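Local coordinates for heme-binding protein A / AI-2 binding protein A (PDB 6OFQ) that probably serves as the periplasmic peptide-binding component of an ABC transporter and binds the peptide STSA, at residues T93-K98 / D161-F166; V119-E124 / L187-A192. All coordinates share one frame; numbering follows the deposited sequence.

Contact 1 (T93-K98 / D161-F166)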
ATOM      1  N   THR A  93      12.201  23.406  -0.896  1.00  4.75           N
ATOM      2  CA  THR A  93      13.070  23.530  -2.065  1.00  5.49           C
ATOM      3  C   THR A  93      14.002  22.308  -2.133  1.00  5.29           C
ATOM      4  O   THR A  93      14.702  22.013  -1.177  1.00  5.73           O
ATOM      5  CB  THR A  93      13.945  24.792  -1.975  1.00  5.93           C
ATOM      6  OG1 THR A  93      13.108  25.951  -1.839  1.00  5.80           O
ATOM      7  CG2 THR A  93      14.698  24.975  -3.251  1.00  7.00           C
ATOM      8  N   PHE A  94      13.899  21.588  -3.258  1.00  5.30           N
ATOM      9  CA  PHE A  94      14.669  20.351  -3.490  1.00  5.82           C
ATOM     10  C   PHE A  94      15.760  20.583  -4.524  1.00  6.43           C
ATOM     11  O   PHE A  94      15.513  21.127  -5.597  1.00  7.04           O
ATOM     12  CB  PHE A  94      13.743  19.218  -3.975  1.00  5.40           C
ATOM     13  CG  PHE A  94      12.830  18.733  -2.876  1.00  5.48           C
ATOM     14  CD1 PHE A  94      13.197  17.708  -2.000  1.00  5.51           C
ATOM     15  CD2 PHE A  94      11.576  19.313  -2.710  1.00  5.86           C
ATOM     16  CE1 PHE A  94      12.391  17.331  -0.949  1.00  6.02           C
ATOM     17  CE2 PHE A  94      10.737  18.943  -1.677  1.00  5.33           C
ATOM     18  CZ  PHE A  94      11.182  17.975  -0.798  1.00  5.85           C
ATOM     19  N   HIS A  95      16.961  20.186  -4.122  1.00  6.43           N
ATOM     20  CA  HIS A  95      18.114  20.244  -4.987  1.00  7.42           C
ATOM     21  C   HIS A  95      18.263  18.859  -5.617  1.00  6.82           C
ATOM     22  O   HIS A  95      18.494  17.895  -4.899  1.00  5.75           O
ATOM     23  CB  HIS A  95      19.342  20.653  -4.129  1.00  8.29           C
ATOM     24  CG  HIS A  95      19.116  21.898  -3.297  1.00 10.63           C
ATOM     25  ND1 HIS A  95      19.140  23.135  -3.899  1.00 12.44           N
ATOM     26  CD2 HIS A  95      18.651  22.112  -2.038  1.00 11.28           C
ATOM     27  CE1 HIS A  95      18.792  24.063  -3.020  1.00 11.32           C
ATOM     28  NE2 HIS A  95      18.496  23.474  -1.877  1.00 12.92           N
ATOM     29  N   LEU A  96      18.210  18.780  -6.936  1.00  6.68           N
ATOM     30  CA  LEU A  96      18.093  17.523  -7.634  1.00  7.27           C
ATOM     31  C   LEU A  96      19.496  16.988  -7.900  1.00  7.35           C
ATOM     32  O   LEU A  96      20.473  17.751  -8.172  1.00  8.65           O
ATOM     33  CB  LEU A  96      17.266  17.674  -8.885  1.00  6.78           C
ATOM     34  CG  LEU A  96      15.854  18.250  -8.763  1.00  6.66           C
ATOM     35  CD1 LEU A  96      15.197  18.234 -10.102  1.00  6.43           C
ATOM     36  CD2 LEU A  96      15.042  17.446  -7.741  1.00  6.72           C
ATOM     37  N   ARG A  97      19.608  15.663  -7.832  1.00  7.70           N
ATOM     38  CA  ARG A  97      20.822  14.944  -8.178  1.00  7.80           C
ATOM     39  C   ARG A  97      21.133  15.089  -9.666  1.00  7.64           C
ATOM     40  O   ARG A  97      20.208  14.967 -10.494  1.00  8.14           O
ATOM     41  CB  ARG A  97      20.606  13.436  -7.877  1.00  7.63           C
ATOM     42  CG  ARG A  97      21.881  12.610  -7.800  1.00  7.23           C
ATOM     43  CD  ARG A  97      21.497  11.188  -7.362  1.00  7.34           C
ATOM     44  NE  ARG A  97      21.001  11.164  -5.987  1.00  7.07           N
ATOM     45  CZ  ARG A  97      21.714  11.063  -4.880  1.00  7.78           C
ATOM     46  NH1 ARG A  97      23.048  11.047  -4.863  1.00  9.44           N
ATOM     47  NH2 ARG A  97      21.093  11.120  -3.688  1.00  6.94           N
ATOM     48  N   LYS A  98      22.391  15.408  -9.972  1.00  9.45           N
ATOM     49  CA  LYS A  98      22.849  15.541 -11.358  1.00  9.65           C
ATOM     50  C   LYS A  98      23.473  14.241 -11.817  1.00  8.82           C
ATOM     51  O   LYS A  98      23.985  13.437 -11.042  1.00 11.01           O
ATOM     52  CB  LYS A  98      23.876  16.683 -11.399  1.00 10.65           C
ATOM     53  CG  LYS A  98      23.293  18.048 -11.019  1.00 12.86           C
ATOM     54  CD  LYS A  98      24.394  19.098 -11.204  1.00 17.24           C
ATOM     55  CE  LYS A  98      23.908  20.459 -10.768  1.00 21.33           C
ATOM     56  NZ  LYS A  98      24.981  21.423 -11.111  1.00 27.08           N
ATOM     57  N   ASP A 161      17.256  23.780 -13.948  1.00  9.21           N
ATOM     58  CA  ASP A 161      17.083  22.414 -14.394  1.00  9.89           C
ATOM     59  C   ASP A 161      17.333  21.405 -13.264  1.00  9.99           C
ATOM     60  O   ASP A 161      16.999  20.222 -13.436  1.00  8.06           O
ATOM     61  CB  ASP A 161      18.098  22.076 -15.497  1.00 12.28           C
ATOM     62  CG  ASP A 161      17.805  22.759 -16.809  1.00 16.36           C
ATOM     63  OD1 ASP A 161      16.776  23.420 -17.018  1.00 19.90           O
ATOM     64  OD2 ASP A 161      18.714  22.649 -17.642  1.00 22.50           O
ATOM     65  N   TYR A 162      17.848  21.818 -12.103  1.00  7.45           N
ATOM     66  CA  TYR A 162      18.154  20.903 -11.012  1.00  6.85           C
ATOM     67  C   TYR A 162      17.581  21.382  -9.683  1.00  5.78           C
ATOM     68  O   TYR A 162      18.026  20.972  -8.633  1.00  6.41           O
ATOM     69  CB  TYR A 162      19.658  20.624 -10.870  1.00  8.38           C
ATOM     70  CG  TYR A 162      20.180  20.006 -12.120  1.00 11.16           C
ATOM     71  CD1 TYR A 162      19.904  18.686 -12.488  1.00 12.02           C
ATOM     72  CD2 TYR A 162      20.955  20.803 -12.969  1.00 15.05           C
ATOM     73  CE1 TYR A 162      20.426  18.159 -13.670  1.00 15.30           C
ATOM     74  CE2 TYR A 162      21.493  20.266 -14.127  1.00 18.46           C
ATOM     75  CZ  TYR A 162      21.202  18.966 -14.467  1.00 18.88           C
ATOM     76  OH  TYR A 162      21.818  18.506 -15.624  1.00 21.33           O
ATOM     77  N   THR A 163      16.528  22.188  -9.768  1.00  6.28           N
ATOM     78  CA  THR A 163      15.918  22.757  -8.530  1.00  5.88           C
ATOM     79  C   THR A 163      14.403  22.848  -8.683  1.00  5.81           C
ATOM     80  O   THR A 163      13.871  23.491  -9.581  1.00  5.87           O
ATOM     81  CB  THR A 163      16.502  24.172  -8.193  1.00  6.03           C
ATOM     82  OG1 THR A 163      17.919  24.140  -8.302  1.00  6.08           O
ATOM     83  CG2 THR A 163      16.096  24.598  -6.770  1.00  6.96           C
ATOM     84  N   ILE A 164      13.715  22.193  -7.733  1.00  5.33           N
ATOM     85  CA  ILE A 164      12.279  22.205  -7.657  1.00  5.32           C
ATOM     86  C   ILE A 164      11.792  22.846  -6.359  1.00  5.28           C
ATOM     87  O   ILE A 164      12.290  22.525  -5.292  1.00  6.41           O
ATOM     88  CB  ILE A 164      11.707  20.754  -7.785  1.00  5.62           C
ATOM     89  CG1 ILE A 164      11.835  20.216  -9.242  1.00  5.60           C
ATOM     90  CG2 ILE A 164      10.268  20.732  -7.316  1.00  6.54           C
ATOM     91  CD1 ILE A 164      10.752  20.729 -10.156  1.00  6.23           C
ATOM     92  N   ARG A 165      10.852  23.772  -6.462  0.50  4.24           N
ATOM     93  CA  ARG A 165      10.277  24.416  -5.267  0.50  4.18           C
ATOM     94  C   ARG A 165       8.773  24.181  -5.204  0.50  4.42           C
ATOM     95  O   ARG A 165       8.053  24.476  -6.160  0.50  5.20           O
ATOM     96  CB  ARG A 165      10.529  25.922  -5.278  0.50  3.58           C
ATOM     97  CG  ARG A 165       9.884  26.629  -4.094  0.50  3.22           C
ATOM     98  CD  ARG A 165      10.401  28.049  -3.928  0.50  2.89           C
ATOM     99  NE  ARG A 165      11.770  28.000  -3.388  0.50  2.58           N
ATOM    100  CZ  ARG A 165      12.661  28.998  -3.394  0.50  2.54           C
ATOM    101  NH1 ARG A 165      12.426  30.157  -3.980  0.50  2.69           N
ATOM    102  NH2 ARG A 165      13.842  28.800  -2.877  0.50  2.15           N
ATOM    103  N   PHE A 166       8.312  23.596  -4.102  1.00  4.96           N
ATOM    104  CA  PHE A 166       6.904  23.452  -3.792  1.00  4.98           C
ATOM    105  C   PHE A 166       6.495  24.515  -2.821  1.00  5.32           C
ATOM    106  O   PHE A 166       7.249  24.781  -1.859  1.00  5.33           O
ATOM    107  CB  PHE A 166       6.632  22.096  -3.085  1.00  5.23           C
ATOM    108  CG  PHE A 166       6.861  20.870  -3.918  1.00  5.21           C
ATOM    109  CD1 PHE A 166       5.828  20.282  -4.660  1.00  6.12           C
ATOM    110  CD2 PHE A 166       8.088  20.274  -3.895  1.00  5.32           C
ATOM    111  CE1 PHE A 166       6.059  19.134  -5.409  1.00  6.22           C
ATOM    112  CE2 PHE A 166       8.331  19.116  -4.611  1.00  5.73           C
ATOM    113  CZ  PHE A 166       7.323  18.586  -5.393  1.00  5.72           C
TER
HETATM  114  O   HOH W   1      19.734  23.019  -6.566  1.00 14.37           O
HETATM  115  O   HOH W   2      21.141  20.358  -7.386  1.00 18.14           O
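In the modelled conformer of Arg165, one of two, NE and NH2 both donate to Thr93 OG1, at 2.9 and 3.1 Å, the NE bond being the straighter. The hydroxyl lies in the guanidinium plane, at its edge, so the arginine meets it side-on. In this conformer a bend at chi3 (-74°) turns the otherwise extended chain toward Thr93 and presents that edge. On the sheet face that carries Thr93, Thr163 and Arg165, the methyl CG2 of Thr93 rests against CG2 of Thr163, 3.8 Å away. Thr93 and Arg165 form a non-hydrogen-bonded pair of neighbouring antiparallel strands, followed by the hydrogen-bonded pair Phe94-Ile164, where N of Phe94 donates to O of Ile164 at 2.8 Å and Phe94 O accepts from Ile164 N. The strands, 91-96 and 163-168, are inner members of a five-stranded antiparallel sheet in this type II periplasmic binding protein, flanked by 75-85 and 153-160. On the other face, Phe94 and Phe166 meet rim to rim with their planes at 88°, and Leu96 CD1 reaches Ile164 CG1; helix 116-127 covers Leu96 and Ile164. On the face of Thr93, a water bridges His95 ND1 and Thr163 OG1, while His95 NE2 bonds to Asp84 and Thr163 OG1 also to Asp160. Where the strands give way to loop, Leu96 N still bonds to Tyr162 O at 2.8 Å, and the Lys98 chain, extended beyond CG, lies across the Tyr162 ring: CG sits over the ring centre in a CH-pi contact, 3.8 Å from the centroid, and CE drops onto CD2 at 3.7 Å.

Contact 2 (V119-E124 / L187-A192)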
ATOM      1  N   VAL A 119      10.279  15.955 -12.921  1.00  5.64           N
ATOM      2  CA  VAL A 119       9.499  16.173 -11.686  1.00  5.81           C
ATOM      3  C   VAL A 119       8.193  16.881 -12.013  1.00  5.59           C
ATOM      4  O   VAL A 119       7.132  16.498 -11.574  1.00  5.49           O
ATOM      5  CB  VAL A 119      10.321  16.881 -10.620  1.00  5.81           C
ATOM      6  CG1 VAL A 119       9.536  17.016  -9.335  1.00  5.99           C
ATOM      7  CG2 VAL A 119      11.655  16.194 -10.360  1.00  6.49           C
ATOM      8  N   LEU A 120       8.280  17.997 -12.754  1.00  4.94           N
ATOM      9  CA  LEU A 120       7.109  18.711 -13.221  1.00  6.45           C
ATOM     10  C   LEU A 120       6.195  17.778 -13.956  1.00  6.07           C
ATOM     11  O   LEU A 120       5.006  17.751 -13.680  1.00  6.46           O
ATOM     12  CB  LEU A 120       7.468  19.923 -14.109  1.00  7.36           C
ATOM     13  CG  LEU A 120       8.246  21.060 -13.446  1.00  8.25           C
ATOM     14  CD1 LEU A 120       8.365  22.202 -14.469  1.00  8.90           C
ATOM     15  CD2 LEU A 120       7.486  21.536 -12.223  1.00  8.85           C
ATOM     16  N   PHE A 121       6.686  16.985 -14.910  1.00  6.43           N
ATOM     17  CA  PHE A 121       5.751  16.110 -15.593  1.00  6.31           C
ATOM     18  C   PHE A 121       5.030  15.134 -14.666  1.00  5.64           C
ATOM     19  O   PHE A 121       3.818  14.966 -14.699  1.00  6.02           O
ATOM     20  CB  PHE A 121       6.543  15.267 -16.587  1.00  6.16           C
ATOM     21  CG  PHE A 121       5.720  14.149 -17.244  1.00  6.95           C
ATOM     22  CD1 PHE A 121       4.617  14.415 -18.028  1.00  7.45           C
ATOM     23  CD2 PHE A 121       6.008  12.833 -16.936  1.00  7.46           C
ATOM     24  CE1 PHE A 121       3.870  13.408 -18.605  1.00  7.40           C
ATOM     25  CE2 PHE A 121       5.216  11.817 -17.485  1.00  7.03           C
ATOM     26  CZ  PHE A 121       4.151  12.112 -18.260  1.00  7.37           C
ATOM     27  N   SER A 122       5.802  14.540 -13.764  1.00  5.50           N
ATOM     28  CA  SER A 122       5.289  13.469 -12.908  1.00  5.17           C
ATOM     29  C   SER A 122       4.224  13.933 -11.938  1.00  5.31           C
ATOM     30  O   SER A 122       3.303  13.194 -11.647  1.00  5.65           O
ATOM     31  CB  SER A 122       6.461  12.811 -12.189  1.00  5.36           C
ATOM     32  OG  SER A 122       7.363  12.195 -13.100  1.00  6.01           O
ATOM     33  N   PHE A 123       4.422  15.153 -11.421  1.00  4.78           N
ATOM     34  CA  PHE A 123       3.476  15.756 -10.491  1.00  4.90           C
ATOM     35  C   PHE A 123       2.351  16.496 -11.193  1.00  5.73           C
ATOM     36  O   PHE A 123       1.198  16.354 -10.845  1.00  5.52           O
ATOM     37  CB  PHE A 123       4.188  16.711  -9.509  1.00  5.09           C
ATOM     38  CG  PHE A 123       4.962  16.048  -8.382  1.00  4.86           C
ATOM     39  CD1 PHE A 123       6.093  15.298  -8.622  1.00  5.46           C
ATOM     40  CD2 PHE A 123       4.585  16.264  -7.076  1.00  4.84           C
ATOM     41  CE1 PHE A 123       6.737  14.617  -7.614  1.00  5.81           C
ATOM     42  CE2 PHE A 123       5.259  15.640  -6.080  1.00  4.91           C
ATOM     43  CZ  PHE A 123       6.387  14.930  -6.328  1.00  4.79           C
ATOM     44  N   GLU A 124       2.705  17.366 -12.158  1.00  5.73           N
ATOM     45  CA  GLU A 124       1.730  18.201 -12.820  1.00  6.50           C
ATOM     46  C   GLU A 124       0.659  17.430 -13.587  1.00  5.62           C
ATOM     47  O   GLU A 124      -0.489  17.860 -13.641  1.00  7.05           O
ATOM     48  CB  GLU A 124       2.291  19.280 -13.721  1.00  8.11           C
ATOM     49  CG  GLU A 124       3.097  20.344 -13.011  1.00  9.66           C
ATOM     50  CD  GLU A 124       3.660  21.362 -14.019  1.00 11.57           C
ATOM     51  OE1 GLU A 124       3.906  21.044 -15.195  1.00 12.54           O
ATOM     52  OE2 GLU A 124       3.955  22.446 -13.479  1.00 16.65           O
ATOM     53  N   LEU A 187       8.715   9.731 -13.493  1.00  4.51           N
ATOM     54  CA  LEU A 187       8.728   9.154 -14.852  1.00  4.49           C
ATOM     55  C   LEU A 187       9.451  10.115 -15.774  1.00  5.63           C
ATOM     56  O   LEU A 187       9.770  11.242 -15.387  1.00  6.18           O
ATOM     57  CB  LEU A 187       7.295   8.999 -15.327  1.00  4.69           C
ATOM     58  CG  LEU A 187       6.539   7.765 -14.832  1.00  5.17           C
ATOM     59  CD1 LEU A 187       6.386   7.705 -13.315  1.00  5.20           C
ATOM     60  CD2 LEU A 187       5.192   7.657 -15.514  1.00  5.87           C
ATOM     61  N   SER A 188       9.781   9.619 -16.973  1.00  5.95           N
ATOM     62  CA  SER A 188      10.514  10.444 -17.936  1.00  6.78           C
ATOM     63  C   SER A 188       9.591  11.204 -18.878  1.00  7.19           C
ATOM     64  O   SER A 188       8.847  10.624 -19.687  1.00  7.09           O
ATOM     65  CB  SER A 188      11.405   9.551 -18.791  1.00  7.23           C
ATOM     66  OG  SER A 188      11.886  10.237 -19.961  1.00  8.07           O
ATOM     67  N   LYS A 189       9.766  12.539 -18.864  1.00  7.79           N
ATOM     68  CA  LYS A 189       9.070  13.409 -19.807  1.00  8.40           C
ATOM     69  C   LYS A 189       9.480  13.149 -21.282  1.00  7.44           C
ATOM     70  O   LYS A 189       8.572  13.170 -22.114  1.00  8.38           O
ATOM     71  CB  LYS A 189       9.354  14.873 -19.422  1.00 10.30           C
ATOM     72  CG  LYS A 189       8.617  15.876 -20.305  1.00 13.49           C
ATOM     73  CD  LYS A 189       7.134  15.670 -20.335  1.00 16.99           C
ATOM     74  CE  LYS A 189       6.278  16.911 -20.585  1.00 25.63           C
ATOM     75  NZ  LYS A 189       6.056  17.248 -22.002  1.00 24.60           N
ATOM     76  N   ASP A 190      10.776  12.919 -21.482  1.00  7.99           N
ATOM     77  CA  ASP A 190      11.253  12.596 -22.857  1.00  8.39           C
ATOM     78  C   ASP A 190      10.555  11.351 -23.392  1.00  8.70           C
ATOM     79  O   ASP A 190      10.020  11.323 -24.529  1.00 10.23           O
ATOM     80  CB  ASP A 190      12.776  12.524 -22.930  1.00  9.84           C
ATOM     81  CG  ASP A 190      13.441  13.867 -22.691  1.00 12.62           C
ATOM     82  OD1 ASP A 190      13.034  14.868 -23.306  1.00 16.45           O
ATOM     83  OD2 ASP A 190      14.215  14.017 -21.734  1.00 13.84           O
ATOM     84  N   TYR A 191      10.509  10.292 -22.560  1.00  7.70           N
ATOM     85  CA  TYR A 191       9.827   9.064 -22.967  1.00  7.78           C
ATOM     86  C   TYR A 191       8.329   9.282 -23.210  1.00  7.72           C
ATOM     87  O   TYR A 191       7.716   8.858 -24.201  1.00  7.50           O
ATOM     88  CB  TYR A 191      10.093   7.934 -21.957  1.00  8.27           C
ATOM     89  CG  TYR A 191       9.391   6.618 -22.260  1.00  8.03           C
ATOM     90  CD1 TYR A 191       9.614   5.967 -23.464  1.00  7.88           C
ATOM     91  CD2 TYR A 191       8.592   5.963 -21.329  1.00  8.57           C
ATOM     92  CE1 TYR A 191       9.050   4.764 -23.768  1.00  8.02           C
ATOM     93  CE2 TYR A 191       8.063   4.719 -21.586  1.00  8.39           C
ATOM     94  CZ  TYR A 191       8.284   4.117 -22.809  1.00  8.72           C
ATOM     95  OH  TYR A 191       7.732   2.882 -23.096  1.00  8.32           O
ATOM     96  N   ALA A 192       7.658   9.993 -22.299  1.00  7.30           N
ATOM     97  CA  ALA A 192       6.262  10.348 -22.463  1.00  7.53           C
ATOM     98  C   ALA A 192       6.002  11.148 -23.762  1.00  7.48           C
ATOM     99  O   ALA A 192       5.020  10.830 -24.415  1.00  8.37           O
ATOM    100  CB  ALA A 192       5.809  11.195 -21.256  1.00  7.87           C
TER
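Phe121 meets Leu187, Lys189 and Ala192 with a single ring, and is the first residue of 119-124 to carry the contact. Its CG stands anti to the backbone N (chi1 172°), which sends the ring out from helix 116-127 toward the start of helix 189-197. The far tip of the ring, CZ, touches the methyl CB of Ala192 at 3.5 Å. At the near end the aliphatic part of Lys189 lies along the root of the side chain: its CD is 3.6 Å from CD1 of Phe121 and almost as close to CG. Lys189 bends at chi2 and again at chi4, and its NZ makes a salt bridge with Asp193, so the hydrocarbon part serves the ring while the charge is paired within its own helix. CB of Leu187 arrives at the ring's edge, near its plane, 4.1 Å from CE2.

One residue on, Ser122 supplies the polar link. Its OG accepts from N of Leu187 at 2.8 Å, with an N-H...O angle of 149°. Asp118, one turn earlier in the helix, backs this up: its carbonyl O is hydrogen-bonded to Ser122 OG and its OD1 accepts from N of Lys189, where the N-terminal end of helix 189-197 would probably favour its negative charge. The second helix opens at Ser188, the N-cap, whose OG accepts from N of Tyr191 at 2.9 Å. Two first-turn amides, which have no acceptor one turn earlier in their own helix, therefore find side-chain acceptors, one from the N-cap Ser188 and one from helix 116-127. With Ser122 OG taking up the amide of Leu187 as well, the polar backbone at this buried helix start is satisfied beside the apolar packing of Phe121.

The contacts occupy adjacent layers: contact 1 pairs two inner strands of the five-stranded antiparallel sheet, and contact 2 joins helix 116-127, which packs on that sheet, to the start of helix 189-197. They meet directly, with Phe166 CE1 3.6 Å from Phe123 CD2 and Ile164 CD1 against Val119 and Leu120. Helix 116-127 thus turns one side to the strands and another to helix 189-197. Contact 1 is partly buried, with backbone bonds, a largely polar face with a bridging water, and an apolar face toward the helix. Contact 2 is buried and smaller, depending on one aromatic ring and one serine acceptor. Their segments alternate along the chain.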